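Local coordinates for sortase family protein (Clostridium perfringens, PDB 4D70) that is a class D sortase, a cysteine transpeptidase that probably cleaves surface proteins at their sorting signal and joins the proteins to an amino nucleophile, at residues G60-D65 against I129-L134; E67-H72 against D121-G126; N86-F91 against N114-N119; N102-G107 against D154-N159; K163-V168 against V180-I185. All blocks are in the same frame, centred on the assembly; numbering follows the deposited sequence.

Contact 1. Residues G60-D65 against I129-L134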
# COMPACT_ATOMS: atom_id res chain seq x y z
N GLY A 60 -5.84 -4.09 9.15
CA GLY A 60 -4.43 -3.96 8.84
C GLY A 60 -3.89 -5.20 8.20
O GLY A 60 -4.19 -6.31 8.65
N ILE A 61 -3.10 -5.04 7.12
CA ILE A 61 -2.47 -6.20 6.49
C ILE A 61 -0.95 -6.13 6.39
O ILE A 61 -0.33 -7.13 6.13
CB ILE A 61 -3.06 -6.45 5.08
CG1 ILE A 61 -2.73 -5.28 4.16
CG2 ILE A 61 -4.57 -6.69 5.16
CD1 ILE A 61 -2.95 -5.61 2.73
N ALA A 62 -0.39 -4.94 6.55
CA ALA A 62 1.04 -4.74 6.49
C ALA A 62 1.35 -3.37 7.08
O ALA A 62 0.50 -2.48 7.12
CB ALA A 62 1.54 -4.78 5.02
N LEU A 63 2.59 -3.22 7.44
CA LEU A 63 3.14 -1.95 7.71
C LEU A 63 3.86 -1.46 6.45
O LEU A 63 4.38 -2.24 5.65
CB LEU A 63 4.21 -2.07 8.81
CG LEU A 63 3.76 -2.60 10.20
CD1 LEU A 63 4.98 -2.61 11.11
CD2 LEU A 63 2.64 -1.77 10.83
N ILE A 64 3.87 -0.18 6.30
CA ILE A 64 4.63 0.49 5.26
C ILE A 64 5.56 1.51 5.88
O ILE A 64 5.15 2.37 6.68
CB ILE A 64 3.70 1.12 4.20
CG1 ILE A 64 4.53 1.81 3.09
CG2 ILE A 64 2.73 2.15 4.83
CD1 ILE A 64 3.73 2.05 1.81
N ASP A 65 6.82 1.46 5.50
CA ASP A 65 7.82 2.46 5.87
C ASP A 65 8.54 2.96 4.64
O ASP A 65 9.03 2.17 3.85
CB ASP A 65 8.85 1.81 6.81
CG ASP A 65 8.24 1.39 8.11
OD1 ASP A 65 8.06 2.29 8.96
OD2 ASP A 65 7.82 0.21 8.24
N ILE A 129 10.86 1.22 -0.53
CA ILE A 129 9.61 1.09 0.16
C ILE A 129 9.65 -0.26 0.87
O ILE A 129 9.72 -1.32 0.25
CB ILE A 129 8.37 1.13 -0.77
CG1 ILE A 129 8.27 2.50 -1.53
CG2 ILE A 129 7.09 0.91 0.00
CD1 ILE A 129 7.41 2.37 -2.76
N LYS A 130 9.55 -0.21 2.17
CA LYS A 130 9.56 -1.41 3.00
C LYS A 130 8.15 -1.80 3.45
O LYS A 130 7.43 -1.02 4.01
CB LYS A 130 10.47 -1.19 4.22
CG LYS A 130 10.58 -2.39 5.18
CD LYS A 130 11.13 -1.97 6.54
CE LYS A 130 12.58 -1.60 6.51
NZ LYS A 130 12.90 -1.01 7.84
N ILE A 131 7.79 -3.05 3.20
CA ILE A 131 6.48 -3.58 3.48
C ILE A 131 6.66 -4.78 4.39
O ILE A 131 7.33 -5.75 4.03
CB ILE A 131 5.71 -4.01 2.24
CG1 ILE A 131 5.63 -2.84 1.24
CG2 ILE A 131 4.30 -4.49 2.63
CD1 ILE A 131 4.77 -1.65 1.65
N THR A 132 6.06 -4.69 5.58
CA THR A 132 6.21 -5.74 6.63
C THR A 132 4.90 -6.39 6.89
O THR A 132 3.93 -5.72 7.30
CB THR A 132 6.71 -5.07 7.92
OG1 THR A 132 7.90 -4.38 7.59
CG2 THR A 132 6.99 -6.09 8.97
N THR A 133 4.82 -7.68 6.59
CA THR A 133 3.63 -8.42 6.90
C THR A 133 3.84 -9.10 8.29
O THR A 133 4.86 -8.90 8.93
CB THR A 133 3.36 -9.56 5.89
OG1 THR A 133 4.45 -10.48 5.92
CG2 THR A 133 3.24 -8.99 4.47
N LEU A 134 2.93 -9.97 8.67
CA LEU A 134 3.12 -10.68 9.94
C LEU A 134 4.23 -11.70 9.89
O LEU A 134 4.71 -12.15 10.94
CB LEU A 134 1.84 -11.37 10.36
CG LEU A 134 0.68 -10.43 10.62
CD1 LEU A 134 -0.58 -11.26 10.91
CD2 LEU A 134 0.94 -9.44 11.72
O HOH W 1 7.37 -1.91 6.88
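K130 O is reached by two groups. D65 N donates to it at 3.0 Å, almost straight and in the carbonyl plane, and a water lies 3.0 Å from the same K130 O. That water is also 2.6 Å from D65 OD2 and 2.6 Å from T132 OG1, so it links the carboxylate on one strand to a hydroxyl and a carbonyl on the other. With two protons for several acceptors, the water probably cannot donate to all of them at once. The T132 hydroxyl faces it because OG1 stands beside its own backbone N (chi1 -55°). The other carboxylate oxygen, D65 OD1, is held by H72 ND1, so both oxygens of D65 have partners. K130 NZ stays 5.2 Å from D65 OD2, too far for a salt bridge.

The backbones form an antiparallel ladder of the sortase beta barrel, their local axes 152° apart. L63-T132 and D65-K130 are hydrogen-bonded pairs, with I64-I131 as the non-hydrogen-bonded pair between them; L63 N to T132 O is 2.8 Å. On the face carrying I64 and I131 the contact is apolar. With I131 chi2 at -68°, its CD1 turns back to lie 3.8 Å from I64 CG1, and I64 lies side by side with both I131 and I129. Further along, A62 CB meets I131 CG2 at 3.7 Å.

Strand 71-77 flanks 60-65 and strand 137-148 flanks 129-132, which places this pair mid-sheet. On the L63 face, L34 and F37 of helix 29-39 pack against L63, while I75 and P97 reach I131 from the other.

Contact 2. Residues E67-H72 against D121-G126; sequences EKIGVH and DKLQVG
K68 reaches its partners through an unstaggered torsion: its CG is anti to the backbone N, but chi2 stands at 99°, and a further bend at chi4 (-69°) carries the ammonium over to the facing loop. There K68 NZ donates to K122 O at 3.2 Å, with the nitrogen tilted 23° from that carbonyl plane, and to Q124 OE1 at 3.0 Å. A salt bridge to D127 OD2, just past the loop segment, completes its surroundings; D127 OD2 also accepts from Q124 N, so the carboxylate holds the ammonium and the loop backbone together. The amine is thus surrounded by a carbonyl, an amide oxygen and a carboxylate, which would favour its charged form.

This is the turn between the barrel strands 60-66 and 71-77, and G70 and V71 both face I66, which makes a G1 beta bulge; G70 has a positive phi, which by itself favours glycine. The turn is closed by G70 N bonding to E67 O at 3.3 Å.

Nearer the K68 backbone lies an apolar seam. The K68 chain and L123 run antiparallel alongside one another, K68 CB lying 3.8 Å from L123 CD2. I69 crosses L123 at about a right angle, its CG2 3.9 Å from L123 CD2. That same methyl, I69 CG2, is 4.0 Å from K122 CB, and L123 also touches I66 on strand 60-66.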
# COMPACT_ATOMS: atom_id res chain seq x y z
N GLU A 67 11.38 5.69 4.23
CA GLU A 67 12.30 6.53 4.99
C GLU A 67 12.41 7.90 4.34
O GLU A 67 12.43 8.89 5.04
CB GLU A 67 13.69 5.88 5.12
CG GLU A 67 13.71 4.53 5.85
CD GLU A 67 13.04 4.57 7.22
OE1 GLU A 67 13.27 5.60 7.93
OE2 GLU A 67 12.29 3.59 7.57
N LYS A 68 12.45 7.96 3.02
CA LYS A 68 12.75 9.22 2.32
C LYS A 68 11.74 10.31 2.60
O LYS A 68 12.10 11.50 2.61
CB LYS A 68 12.85 8.96 0.85
CG LYS A 68 13.15 10.14 -0.04
CD LYS A 68 14.60 10.18 -0.38
CE LYS A 68 14.89 11.17 -1.49
NZ LYS A 68 14.40 10.85 -2.84
N ILE A 69 10.51 9.93 2.91
CA ILE A 69 9.44 10.89 3.19
C ILE A 69 8.76 10.72 4.56
O ILE A 69 7.69 11.28 4.78
CB ILE A 69 8.39 10.91 2.07
CG1 ILE A 69 7.79 9.52 1.84
CG2 ILE A 69 9.07 11.44 0.80
CD1 ILE A 69 6.60 9.54 0.90
N GLY A 70 9.37 9.99 5.48
CA GLY A 70 8.85 9.88 6.82
C GLY A 70 7.54 9.16 6.91
O GLY A 70 6.80 9.40 7.84
N VAL A 71 7.22 8.27 5.97
CA VAL A 71 6.00 7.51 6.07
C VAL A 71 6.25 6.25 6.90
O VAL A 71 7.16 5.49 6.62
CB VAL A 71 5.47 7.13 4.69
CG1 VAL A 71 4.40 6.08 4.81
CG2 VAL A 71 4.94 8.35 3.99
N HIS A 72 5.45 6.06 7.94
CA HIS A 72 5.59 4.94 8.86
C HIS A 72 4.20 4.66 9.34
O HIS A 72 3.76 5.23 10.33
CB HIS A 72 6.49 5.29 10.06
CG HIS A 72 7.86 5.70 9.65
ND1 HIS A 72 8.79 4.81 9.17
CD2 HIS A 72 8.43 6.93 9.56
CE1 HIS A 72 9.88 5.45 8.83
NE2 HIS A 72 9.68 6.74 9.04
N ASP A 121 5.70 13.15 -4.01
CA ASP A 121 6.42 13.69 -5.18
C ASP A 121 7.96 13.78 -4.94
O ASP A 121 8.74 13.97 -5.88
CB ASP A 121 5.89 15.07 -5.50
CG ASP A 121 5.92 15.95 -4.24
OD1 ASP A 121 5.05 15.82 -3.35
OD2 ASP A 121 6.91 16.63 -4.06
N LYS A 122 8.41 13.66 -3.69
CA LYS A 122 9.82 13.63 -3.43
C LYS A 122 10.47 12.28 -3.67
O LYS A 122 11.65 12.20 -3.75
CB LYS A 122 10.09 14.08 -2.00
CG LYS A 122 9.42 15.44 -1.70
CD LYS A 122 10.43 16.38 -1.10
CE LYS A 122 9.79 17.46 -0.25
NZ LYS A 122 9.94 17.05 1.17
N LEU A 123 9.68 11.22 -3.79
CA LEU A 123 10.26 9.94 -4.05
C LEU A 123 10.87 9.90 -5.45
O LEU A 123 10.33 10.46 -6.36
CB LEU A 123 9.22 8.81 -3.89
CG LEU A 123 8.72 8.62 -2.47
CD1 LEU A 123 7.73 7.49 -2.42
CD2 LEU A 123 9.90 8.38 -1.52
N GLN A 124 11.95 9.15 -5.61
CA GLN A 124 12.63 9.02 -6.83
C GLN A 124 12.86 7.61 -7.16
O GLN A 124 12.85 6.78 -6.27
CB GLN A 124 14.02 9.71 -6.78
CG GLN A 124 13.92 11.23 -6.52
CD GLN A 124 15.34 11.77 -6.34
OE1 GLN A 124 15.98 11.56 -5.33
NE2 GLN A 124 15.87 12.36 -7.39
N VAL A 125 13.19 7.37 -8.42
CA VAL A 125 13.59 6.04 -8.86
C VAL A 125 14.80 5.60 -8.00
O VAL A 125 15.73 6.40 -7.77
CB VAL A 125 14.01 6.09 -10.33
CG1 VAL A 125 14.85 4.86 -10.70
CG2 VAL A 125 12.78 6.25 -11.23
N GLY A 126 14.77 4.40 -7.47
CA GLY A 126 15.85 3.94 -6.58
C GLY A 126 15.57 4.08 -5.10
O GLY A 126 16.21 3.41 -4.29

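Contact 3. Residues N86-F91 against N114-N119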
# COMPACT_ATOMS: atom_id res chain seq x y z
N ASN A 86 -9.92 6.70 6.26
CA ASN A 86 -9.02 6.59 7.40
C ASN A 86 -7.66 6.00 7.18
O ASN A 86 -6.76 6.21 7.98
CB ASN A 86 -9.72 5.78 8.45
CG ASN A 86 -10.81 6.58 9.10
OD1 ASN A 86 -10.54 7.62 9.68
ND2 ASN A 86 -12.04 6.14 8.94
N ASN A 87 -7.50 5.24 6.11
CA ASN A 87 -6.25 4.55 5.92
C ASN A 87 -5.83 4.52 4.48
O ASN A 87 -6.62 4.69 3.56
CB ASN A 87 -6.37 3.11 6.38
CG ASN A 87 -6.36 2.96 7.88
OD1 ASN A 87 -7.33 2.46 8.47
ND2 ASN A 87 -5.28 3.30 8.50
N ILE A 88 -4.56 4.22 4.30
CA ILE A 88 -4.05 3.74 3.02
C ILE A 88 -4.68 2.37 2.81
O ILE A 88 -4.75 1.58 3.73
CB ILE A 88 -2.53 3.53 3.11
CG1 ILE A 88 -1.77 4.84 3.31
CG2 ILE A 88 -2.02 2.83 1.88
CD1 ILE A 88 -0.31 4.57 3.60
N GLY A 89 -5.10 2.07 1.61
CA GLY A 89 -5.87 0.84 1.37
C GLY A 89 -5.29 -0.03 0.29
O GLY A 89 -4.59 0.46 -0.61
N HIS A 90 -5.54 -1.34 0.39
CA HIS A 90 -5.02 -2.31 -0.58
C HIS A 90 -6.13 -2.59 -1.57
O HIS A 90 -7.24 -2.98 -1.18
CB HIS A 90 -4.54 -3.57 0.15
CG HIS A 90 -4.28 -4.72 -0.75
ND1 HIS A 90 -4.94 -5.94 -0.64
CD2 HIS A 90 -3.39 -4.87 -1.74
CE1 HIS A 90 -4.46 -6.78 -1.55
NE2 HIS A 90 -3.54 -6.13 -2.25
N PHE A 91 -5.85 -2.44 -2.86
CA PHE A 91 -6.84 -2.82 -3.87
C PHE A 91 -7.10 -4.32 -3.82
O PHE A 91 -6.19 -5.18 -3.95
CB PHE A 91 -6.42 -2.47 -5.28
CG PHE A 91 -6.42 -1.02 -5.58
CD1 PHE A 91 -5.30 -0.26 -5.38
CD2 PHE A 91 -7.57 -0.40 -6.13
CE1 PHE A 91 -5.28 1.10 -5.69
CE2 PHE A 91 -7.56 0.97 -6.42
CZ PHE A 91 -6.40 1.72 -6.22
N ASN A 114 -4.43 11.18 0.84
CA ASN A 114 -4.18 11.00 2.25
C ASN A 114 -2.96 11.84 2.61
O ASN A 114 -1.96 11.86 1.89
CB ASN A 114 -3.92 9.54 2.55
CG ASN A 114 -3.67 9.30 4.02
OD1 ASN A 114 -3.19 10.15 4.71
ND2 ASN A 114 -3.98 8.09 4.48
N GLU A 115 -3.09 12.58 3.71
CA GLU A 115 -2.06 13.52 4.02
C GLU A 115 -0.76 12.75 4.22
O GLU A 115 0.30 13.34 4.08
CB GLU A 115 -2.41 14.38 5.24
N VAL A 116 -0.82 11.44 4.53
CA VAL A 116 0.39 10.63 4.71
C VAL A 116 1.26 10.64 3.44
O VAL A 116 2.47 10.53 3.54
CB VAL A 116 0.07 9.17 5.15
CG1 VAL A 116 -0.46 8.35 3.99
CG2 VAL A 116 1.29 8.49 5.72
N PHE A 117 0.63 10.79 2.27
CA PHE A 117 1.37 10.92 1.00
C PHE A 117 1.53 12.33 0.48
O PHE A 117 1.83 12.52 -0.71
CB PHE A 117 0.74 10.05 -0.08
CG PHE A 117 0.91 8.56 0.16
CD1 PHE A 117 2.16 8.02 0.43
CD2 PHE A 117 -0.15 7.72 0.05
CE1 PHE A 117 2.31 6.65 0.65
CE2 PHE A 117 -0.01 6.35 0.23
CZ PHE A 117 1.21 5.82 0.55
N ARG A 118 1.37 13.32 1.36
CA ARG A 118 1.51 14.69 0.90
C ARG A 118 2.85 14.92 0.21
O ARG A 118 2.91 15.70 -0.71
CB ARG A 118 1.31 15.71 2.02
CG ARG A 118 2.38 15.72 3.10
CD ARG A 118 1.88 16.43 4.37
NE ARG A 118 2.82 16.36 5.50
CZ ARG A 118 3.84 17.22 5.73
NH1 ARG A 118 4.11 18.24 4.91
NH2 ARG A 118 4.60 17.04 6.81
N ASN A 119 3.91 14.25 0.67
CA ASN A 119 5.24 14.39 0.05
C ASN A 119 5.69 13.28 -0.90
O ASN A 119 6.90 13.09 -1.18
CB ASN A 119 6.26 14.53 1.15
CG ASN A 119 6.13 15.87 1.85
OD1 ASN A 119 5.95 16.89 1.21
ND2 ASN A 119 6.19 15.86 3.16
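I88, on barrel strand 88-90, points the end of its side chain at a short 3-10 turn, residues 115-116, that N114 probably introduces with an Asx turn. It crosses both V116 and F117 at about a right angle, so the isoleucine abuts a valine and a phenylalanine that lie across its path. The torsions explain the reach: CG1 of I88 stands beside its backbone N (chi1 -66°) and chi2 of 171° extends CD1 away from the strand. I88 CD1 then comes 3.6 Å from F117 CZ, approaching the ring obliquely, and 3.8 Å from V116 CG1.

V116 also covers part of one face of the F117 ring: its CG1 lies 4.0 Å above the plane, displaced toward the rim, and I88 touches both residues. Within the turn, F117 N donates to N114 O at 2.8 Å, and N114 OD1 is set to accept from V116 N, although that nitrogen is crowded in the model and the bond is correspondingly less certain.

Around these, V71 touches V116, while T73 and I105 touch I88, so the contact sits against the two strands that flank 88-90, namely 71-77 and 101-109. On strand 88-90 the next side chain along, H90, is fixed by E77 at ND1 and A95 O at NE2. N114 adds a polar group beside the apolar ones: N114 ND2 stands 3.9 Å from I88 N, a van der Waals approach rather than a bond.

Contact 4. Residues N102-G107 against D154-N159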
# COMPACT_ATOMS: atom_id res chain seq x y z
N ASN A 102 1.27 -7.68 -8.56
CA ASN A 102 1.49 -6.25 -8.35
C ASN A 102 0.63 -5.84 -7.18
O ASN A 102 -0.53 -5.57 -7.32
CB ASN A 102 1.17 -5.54 -9.66
CG ASN A 102 0.89 -4.06 -9.51
OD1 ASN A 102 1.41 -3.42 -8.62
ND2 ASN A 102 0.10 -3.50 -10.41
N PHE A 103 1.26 -5.76 -6.01
CA PHE A 103 0.64 -5.35 -4.76
C PHE A 103 0.33 -3.85 -4.88
O PHE A 103 1.25 -3.04 -4.89
CB PHE A 103 1.65 -5.61 -3.60
CG PHE A 103 1.28 -4.98 -2.29
CD1 PHE A 103 0.05 -5.29 -1.69
CD2 PHE A 103 2.14 -4.13 -1.63
CE1 PHE A 103 -0.30 -4.71 -0.49
CE2 PHE A 103 1.78 -3.53 -0.44
CZ PHE A 103 0.56 -3.83 0.15
N SER A 104 -0.96 -3.53 -4.95
CA SER A 104 -1.42 -2.20 -5.22
C SER A 104 -2.14 -1.52 -4.08
O SER A 104 -2.97 -2.11 -3.40
CB SER A 104 -2.35 -2.20 -6.41
OG SER A 104 -1.69 -2.66 -7.55
N ILE A 105 -1.75 -0.28 -3.83
CA ILE A 105 -2.27 0.48 -2.71
C ILE A 105 -2.78 1.82 -3.14
O ILE A 105 -2.26 2.43 -4.11
CB ILE A 105 -1.33 0.50 -1.51
CG1 ILE A 105 0.00 1.14 -1.77
CG2 ILE A 105 -1.09 -0.95 -1.11
CD1 ILE A 105 0.83 1.39 -0.51
N ALA A 106 -3.80 2.30 -2.44
CA ALA A 106 -4.48 3.57 -2.81
C ALA A 106 -4.25 4.53 -1.69
O ALA A 106 -4.45 4.21 -0.51
CB ALA A 106 -5.97 3.34 -2.98
N GLY A 107 -3.81 5.72 -2.05
CA GLY A 107 -3.48 6.74 -1.10
C GLY A 107 -4.24 8.02 -1.31
O GLY A 107 -3.77 9.10 -1.01
N ASP A 154 -5.14 -0.08 -16.08
CA ASP A 154 -3.97 -0.97 -16.33
C ASP A 154 -2.89 -0.86 -15.21
O ASP A 154 -2.08 -1.77 -15.05
CB ASP A 154 -3.29 -0.66 -17.63
CG ASP A 154 -4.04 -1.26 -18.82
OD1 ASP A 154 -5.04 -1.99 -18.59
OD2 ASP A 154 -3.62 -1.01 -19.96
N VAL A 155 -2.91 0.22 -14.44
CA VAL A 155 -1.91 0.36 -13.38
C VAL A 155 -2.07 -0.70 -12.34
O VAL A 155 -1.11 -0.96 -11.56
CB VAL A 155 -1.95 1.76 -12.72
CG1 VAL A 155 -1.73 2.85 -13.77
CG2 VAL A 155 -3.23 2.03 -11.96
N LEU A 156 -3.27 -1.28 -12.26
CA LEU A 156 -3.55 -2.38 -11.35
C LEU A 156 -3.34 -3.77 -11.96
O LEU A 156 -3.53 -4.78 -11.24
CB LEU A 156 -4.98 -2.29 -10.82
CG LEU A 156 -5.35 -0.96 -10.22
CD1 LEU A 156 -6.77 -1.01 -9.70
CD2 LEU A 156 -4.39 -0.64 -9.08
N ASN A 157 -2.87 -3.84 -13.18
CA ASN A 157 -2.67 -5.16 -13.80
C ASN A 157 -1.70 -6.03 -13.00
O ASN A 157 -0.76 -5.53 -12.36
CB ASN A 157 -2.17 -4.98 -15.22
CG ASN A 157 -3.28 -4.57 -16.18
OD1 ASN A 157 -4.44 -4.45 -15.81
ND2 ASN A 157 -2.91 -4.32 -17.40
N GLN A 158 -1.93 -7.34 -13.05
CA GLN A 158 -1.17 -8.35 -12.35
C GLN A 158 -0.34 -9.18 -13.33
O GLN A 158 -0.85 -10.08 -13.98
CB GLN A 158 -2.12 -9.29 -11.60
CG GLN A 158 -3.00 -8.55 -10.58
CD GLN A 158 -2.15 -7.83 -9.52
OE1 GLN A 158 -1.51 -8.48 -8.72
NE2 GLN A 158 -2.24 -6.49 -9.46
N ASN A 159 0.94 -8.87 -13.42
CA ASN A 159 1.92 -9.65 -14.16
C ASN A 159 2.60 -10.59 -13.19
O ASN A 159 3.48 -10.18 -12.39
CB ASN A 159 2.97 -8.73 -14.84
CG ASN A 159 4.07 -9.51 -15.58
OD1 ASN A 159 4.10 -10.76 -15.62
ND2 ASN A 159 5.02 -8.77 -16.15
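Q158 lays its carboxamide against the backbone of N102: N102 N donates to Q158 OE1 at 2.9 Å from above the carbonyl plane, while Q158 NE2 donates to N102 O at 2.9 Å, with N102 O in the plane of the Q158 amide. The site fastens the loop between strands 137-148 and 163-171, the beta6/beta7 loop of the sortase barrel, to strand 101-109. N102 returns the grip with its own amide: N102 ND2 donates to V155 O at 3.0 Å and to N157 O at 2.9 Å, both acceptors lying within 4° of the amide plane. The two amides lie nearly parallel, 9° apart, although the side chains cross at about a right angle.

A second shell fixes these groups. N102 OD1 meets T166 OG1, which together with the two ND2 bonds settles the amide's flip. With CG beside its backbone N and the chain bent at chi2, Q158 NE2 also donates to L156 O at 2.8 Å, and Q158 OE1 accepts from A95 N. V155 O has a further donor in K181 NZ. S104 CB packs 3.7 Å from L156 CD2, and S104 OG gives N102 O a second donor at 3.1 Å, from 54° above the carbonyl plane.

Contact 5. Residues K163-V168 against V180-I185; sequences KTMTIV and VKAKLI
T166 and K181 meet because of their torsions: T166 chi1 at -61° holds OG1 beside its backbone N, and K181, extended as far as CE, bends at chi4 (-80°) to bring NZ over it. K181 NZ donates to T166 OG1 at 2.8 Å, the two chains lying side by side and pointing the same way. Both ends have outside partners, N102 OD1 at T166 OG1 and V155 O at K181 NZ. A water extends the polar row, donating to M165 O at 3.0 Å and lying 2.9 Å from T164 OG1.

The backbones form a regular antiparallel hairpin, with M165-A182 and I167-V180 as hydrogen-bonded pairs; I167 N to V180 O is 2.8 Å. On the opposite face M165 CG packs 3.9 Å from A182 CB, and at the open end K163 CD lies 3.7 Å from L184 CD2. Strand 163-171 carries, by its sequence, what is probably the family's TLXTC-type motif, starting at T166.

Strand 101-109 runs parallel beside 163-171, and strand 137-148 flanks 176-184 on the other side. M165 rests on I129 and I131 of strand 128-132, and I167 on I129 and F117, inside the barrel.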
# COMPACT_ATOMS: atom_id res chain seq x y z
N LYS A 163 7.43 -9.44 -9.35
CA LYS A 163 6.92 -9.16 -8.03
C LYS A 163 7.09 -7.68 -7.86
O LYS A 163 8.23 -7.21 -7.71
CB LYS A 163 7.71 -9.94 -6.93
CG LYS A 163 7.51 -11.48 -6.99
CD LYS A 163 8.38 -12.20 -5.97
CE LYS A 163 8.27 -13.74 -5.92
NZ LYS A 163 6.94 -14.00 -5.36
N THR A 164 5.99 -6.92 -7.94
CA THR A 164 6.02 -5.48 -7.98
C THR A 164 4.96 -4.93 -7.11
O THR A 164 4.19 -5.66 -6.50
CB THR A 164 5.77 -4.92 -9.42
OG1 THR A 164 4.43 -5.26 -9.87
CG2 THR A 164 6.76 -5.43 -10.39
N MET A 165 5.01 -3.61 -6.93
CA MET A 165 4.00 -2.93 -6.18
C MET A 165 3.73 -1.60 -6.80
O MET A 165 4.49 -1.12 -7.63
CB MET A 165 4.31 -2.74 -4.68
CG MET A 165 5.43 -1.79 -4.34
SD MET A 165 5.50 -1.40 -2.58
CE MET A 165 4.06 -0.36 -2.39
N THR A 166 2.58 -1.02 -6.40
CA THR A 166 2.06 0.21 -7.02
C THR A 166 1.41 1.04 -5.96
O THR A 166 0.71 0.52 -5.12
CB THR A 166 0.98 -0.11 -8.11
OG1 THR A 166 1.56 -0.92 -9.16
CG2 THR A 166 0.44 1.19 -8.80
N ILE A 167 1.69 2.34 -5.99
CA ILE A 167 1.00 3.33 -5.13
C ILE A 167 0.27 4.30 -6.03
O ILE A 167 0.84 4.83 -6.94
CB ILE A 167 1.98 4.12 -4.25
CG1 ILE A 167 2.85 3.16 -3.43
CG2 ILE A 167 1.20 5.09 -3.37
CD1 ILE A 167 3.69 3.79 -2.36
N VAL A 168 -1.01 4.46 -5.81
CA VAL A 168 -1.84 5.38 -6.57
C VAL A 168 -2.32 6.54 -5.69
O VAL A 168 -2.98 6.32 -4.67
CB VAL A 168 -3.13 4.65 -7.07
CG1 VAL A 168 -3.99 5.56 -7.97
CG2 VAL A 168 -2.73 3.40 -7.82
N VAL A 180 3.36 5.42 -8.59
CA VAL A 180 4.69 4.98 -8.22
C VAL A 180 4.69 3.46 -8.28
O VAL A 180 3.88 2.83 -7.59
CB VAL A 180 5.01 5.46 -6.80
CG1 VAL A 180 6.37 4.98 -6.36
CG2 VAL A 180 5.02 6.99 -6.73
N LYS A 181 5.61 2.90 -9.05
CA LYS A 181 5.80 1.47 -9.14
C LYS A 181 7.19 1.10 -8.66
O LYS A 181 8.16 1.88 -8.83
CB LYS A 181 5.59 0.97 -10.58
CG LYS A 181 4.06 1.08 -10.97
CD LYS A 181 3.78 0.40 -12.31
CE LYS A 181 2.28 0.24 -12.62
NZ LYS A 181 1.68 -0.93 -11.91
N ALA A 182 7.30 -0.10 -8.11
CA ALA A 182 8.51 -0.53 -7.47
C ALA A 182 8.57 -2.06 -7.63
O ALA A 182 7.54 -2.75 -7.69
CB ALA A 182 8.49 -0.13 -6.01
N LYS A 183 9.80 -2.57 -7.74
CA LYS A 183 10.05 -3.98 -7.89
C LYS A 183 10.67 -4.56 -6.62
O LYS A 183 11.45 -3.89 -5.95
CB LYS A 183 11.02 -4.22 -9.06
CG LYS A 183 12.37 -3.52 -8.83
CD LYS A 183 13.48 -3.77 -9.89
CE LYS A 183 14.82 -3.18 -9.39
NZ LYS A 183 15.90 -3.30 -10.41
N LEU A 184 10.32 -5.78 -6.31
CA LEU A 184 10.84 -6.42 -5.10
C LEU A 184 12.34 -6.65 -5.24
O LEU A 184 12.81 -7.14 -6.26
CB LEU A 184 10.16 -7.76 -4.86
CG LEU A 184 10.47 -8.46 -3.53
CD1 LEU A 184 9.85 -7.74 -2.35
CD2 LEU A 184 9.96 -9.90 -3.52
N ILE A 185 13.12 -6.23 -4.26
CA ILE A 185 14.59 -6.48 -4.34
C ILE A 185 15.11 -7.37 -3.22
O ILE A 185 16.30 -7.71 -3.20
CB ILE A 185 15.47 -5.20 -4.30
CG1 ILE A 185 15.19 -4.39 -3.06
CG2 ILE A 185 15.27 -4.34 -5.52
CD1 ILE A 185 16.07 -3.14 -2.89
O HOH W 2 4.14 -2.45 -10.28

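How the contacts relate
All five contacts reach one curled mixed sheet, the sortase barrel. Contact 1 pairs strand 60-66 with 128-132; contacts 2 and 3 are nested inside the loop it closes, contact 3 within contact 2, whereas contact 4 crosses that loop and contact 5 follows as the final hairpin. Centres of contacts 4 and 5 lie 8 Å apart, the shortest spacing, and the two share the neighbouring strands 101-109 and 163-171. Contacts 2 and 4 are about 19 Å apart between centres and do not touch. Contacts 1 and 5 meet in the interior. Contact 3 joins contact 4 through G89 O and A106 N. Strands distant in sequence are thereby brought together around the wall that probably carries the family's TLXTC-type motif.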